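Local coordinates for single-stranded DNA-binding protein (Thermus aquaticus, PDB 2FXQ) that binds single-stranded DNA and probably recruits partner proteins to it during DNA replication, recombination and repair, at residues N129-G135 with L195-L201. Numbering follows the deposited sequence.
Sequences NQVILMG and LLVIGRL
M134 lays its methyl over L196, CE to CD1 3.5 Å, on the sheet face that also carries I132 and I198 (I132 CG1 to I198 CD1 4.1 Å; I132 CG2 to L196 CD1 4.0 Å). This face packs against the second subunit of the homodimer, with L196 on its F77. Both segments are extended and antiparallel, their axes at 140° and 4.3 Å apart at closest. V131–G199, L133–V197 and G135–L195 are hydrogen-bonded pairs (V131 N to G199 O 2.8 Å; G135 N to L195 O 3.0 Å); I132–I198 and M134–L196 are non-hydrogen-bonded. At N129 (chi1 t) the side chain takes over the ladder: OD1 accepts from L201 N and ND2 donates to L201 O, each at 2.8 Å. A water bridges Q130 OE1 (2.9 Å) and G199 O (3.1 Å). R200 turns its guanidinium away to a salt bridge with E220. V131, L133 and V197 point to the other face, and V131 CG2 lies 3.9 Å from L201 CG beyond the ladder's end; L133 and V197 pack inside the barrel with L157 of strand 151-160 and V176 of strand 171-179. Such a curled antiparallel pair, centrally apolar on both faces, belongs to the OB-fold barrel of the second SSB domain.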
loop_
_atom_site.group_PDB
_atom_site.type_symbol
_atom_site.label_atom_id
_atom_site.label_comp_id
_atom_site.label_asym_id
_atom_site.label_seq_id
_atom_site.Cartn_x
_atom_site.Cartn_y
_atom_site.Cartn_z
ATOM N N ASN A 129 3.860 6.857 -0.421
ATOM C CA ASN A 129 2.785 7.789 -0.584
ATOM C C ASN A 129 1.842 7.001 -1.459
ATOM O O ASN A 129 2.057 6.893 -2.665
ATOM C CB ASN A 129 3.347 9.002 -1.288
ATOM C CG ASN A 129 2.291 9.889 -1.843
ATOM O OD1 ASN A 129 1.120 9.654 -1.581
ATOM N ND2 ASN A 129 2.695 10.967 -2.555
ATOM N N GLN A 130 0.873 6.347 -0.850
ATOM C CA GLN A 130 -0.047 5.480 -1.580
ATOM C C GLN A 130 -1.481 5.782 -1.206
ATOM O O GLN A 130 -1.802 5.979 -0.015
ATOM C CB GLN A 130 0.213 3.981 -1.261
ATOM C CG GLN A 130 -0.838 2.987 -2.006
ATOM C CD GLN A 130 -0.308 1.565 -2.331
ATOM O OE1 GLN A 130 0.375 1.344 -3.358
ATOM N NE2 GLN A 130 -0.637 0.610 -1.460
ATOM N N VAL A 131 -2.376 5.818 -2.213
ATOM C CA VAL A 131 -3.759 5.965 -1.915
ATOM C C VAL A 131 -4.512 4.812 -2.620
ATOM O O VAL A 131 -4.155 4.443 -3.738
ATOM C CB VAL A 131 -4.242 7.325 -2.568
ATOM C CG1 VAL A 131 -5.764 7.439 -2.407
ATOM C CG2 VAL A 131 -3.506 8.573 -1.902
ATOM N N ILE A 132 -5.519 4.227 -1.937
ATOM C CA ILE A 132 -6.383 3.225 -2.573
ATOM C C ILE A 132 -7.802 3.795 -2.465
ATOM O O ILE A 132 -8.281 4.093 -1.347
ATOM C CB ILE A 132 -6.279 1.882 -1.894
ATOM C CG1 ILE A 132 -4.828 1.362 -2.013
ATOM C CG2 ILE A 132 -7.271 0.862 -2.606
ATOM C CD1 ILE A 132 -4.608 -0.065 -1.264
ATOM N N LEU A 133 -8.486 3.953 -3.616
ATOM C CA LEU A 133 -9.858 4.424 -3.571
ATOM C C LEU A 133 -10.699 3.431 -4.355
ATOM O O LEU A 133 -10.257 2.911 -5.386
ATOM C CB LEU A 133 -10.030 5.795 -4.298
ATOM C CG LEU A 133 -9.174 6.978 -3.808
ATOM C CD1 LEU A 133 -9.358 8.264 -4.665
ATOM C CD2 LEU A 133 -9.483 7.258 -2.317
ATOM N N MET A 134 -11.937 3.232 -3.932
ATOM C CA MET A 134 -12.855 2.519 -4.822
ATOM C C MET A 134 -14.167 3.253 -4.715
ATOM O O MET A 134 -14.672 3.513 -3.575
ATOM C CB MET A 134 -13.064 1.076 -4.379
ATOM C CG MET A 134 -13.772 0.211 -5.578
ATOM S SD MET A 134 -13.778 -1.479 -5.096
ATOM C CE MET A 134 -12.338 -2.130 -5.780
ATOM N N GLY A 135 -14.760 3.563 -5.867
ATOM C CA GLY A 135 -16.026 4.320 -5.831
ATOM C C GLY A 135 -16.678 4.325 -7.216
ATOM O O GLY A 135 -16.484 3.373 -7.977
ATOM N N LEU A 195 -14.899 2.154 -10.146
ATOM C CA LEU A 195 -13.492 2.323 -10.416
ATOM C C LEU A 195 -12.692 2.037 -9.152
ATOM O O LEU A 195 -12.972 2.610 -8.087
ATOM C CB LEU A 195 -13.238 3.757 -10.874
ATOM C CG LEU A 195 -11.830 4.053 -11.399
ATOM C CD1 LEU A 195 -11.515 3.155 -12.629
ATOM C CD2 LEU A 195 -11.686 5.571 -11.722
ATOM N N LEU A 196 -11.625 1.225 -9.298
ATOM C CA LEU A 196 -10.590 1.083 -8.252
ATOM C C LEU A 196 -9.353 1.896 -8.652
ATOM O O LEU A 196 -8.886 1.776 -9.795
ATOM C CB LEU A 196 -10.213 -0.414 -8.171
ATOM C CG LEU A 196 -8.967 -0.771 -7.287
ATOM C CD1 LEU A 196 -9.272 -0.427 -5.807
ATOM C CD2 LEU A 196 -8.657 -2.260 -7.391
ATOM N N VAL A 197 -8.850 2.755 -7.761
ATOM C CA VAL A 197 -7.678 3.552 -8.111
ATOM C C VAL A 197 -6.568 3.174 -7.136
ATOM O O VAL A 197 -6.817 3.160 -5.930
ATOM C CB VAL A 197 -7.976 4.955 -7.828
ATOM C CG1 VAL A 197 -6.761 5.933 -8.130
ATOM C CG2 VAL A 197 -9.273 5.423 -8.660
ATOM N N ILE A 198 -5.358 2.942 -7.651
ATOM C CA ILE A 198 -4.198 2.837 -6.790
ATOM C C ILE A 198 -3.372 4.060 -7.207
ATOM O O ILE A 198 -3.069 4.204 -8.385
ATOM C CB ILE A 198 -3.372 1.505 -6.976
ATOM C CG1 ILE A 198 -4.241 0.199 -7.058
ATOM C CG2 ILE A 198 -2.167 1.456 -5.936
ATOM C CD1 ILE A 198 -4.920 -0.257 -5.795
ATOM N N GLY A 199 -3.065 4.953 -6.283
ATOM C CA GLY A 199 -2.367 6.143 -6.723
ATOM C C GLY A 199 -1.534 6.732 -5.607
ATOM O O GLY A 199 -1.148 6.032 -4.699
ATOM N N ARG A 200 -1.306 8.031 -5.683
ATOM C CA ARG A 200 -0.480 8.697 -4.686
ATOM C C ARG A 200 -1.021 10.104 -4.567
ATOM O O ARG A 200 -1.681 10.607 -5.482
ATOM C CB ARG A 200 0.991 8.698 -5.140
ATOM C CG ARG A 200 1.276 9.336 -6.477
ATOM C CD ARG A 200 2.796 9.261 -6.747
ATOM N NE ARG A 200 3.092 9.794 -8.062
ATOM C CZ ARG A 200 4.310 9.803 -8.602
ATOM N NH1 ARG A 200 5.363 9.350 -7.931
ATOM N NH2 ARG A 200 4.488 10.327 -9.788
ATOM N N LEU A 201 -0.654 10.768 -3.485
ATOM C CA LEU A 201 -1.197 12.106 -3.234
ATOM C C LEU A 201 -0.201 13.121 -3.741
ATOM O O LEU A 201 1.000 13.009 -3.453
ATOM C CB LEU A 201 -1.305 12.273 -1.719
ATOM C CG LEU A 201 -2.659 12.268 -1.071
ATOM C CD1 LEU A 201 -2.601 13.125 0.261
ATOM C CD2 LEU A 201 -3.786 12.832 -1.926
HETATM O O HOH W 1 0.649 3.547 -5.278
#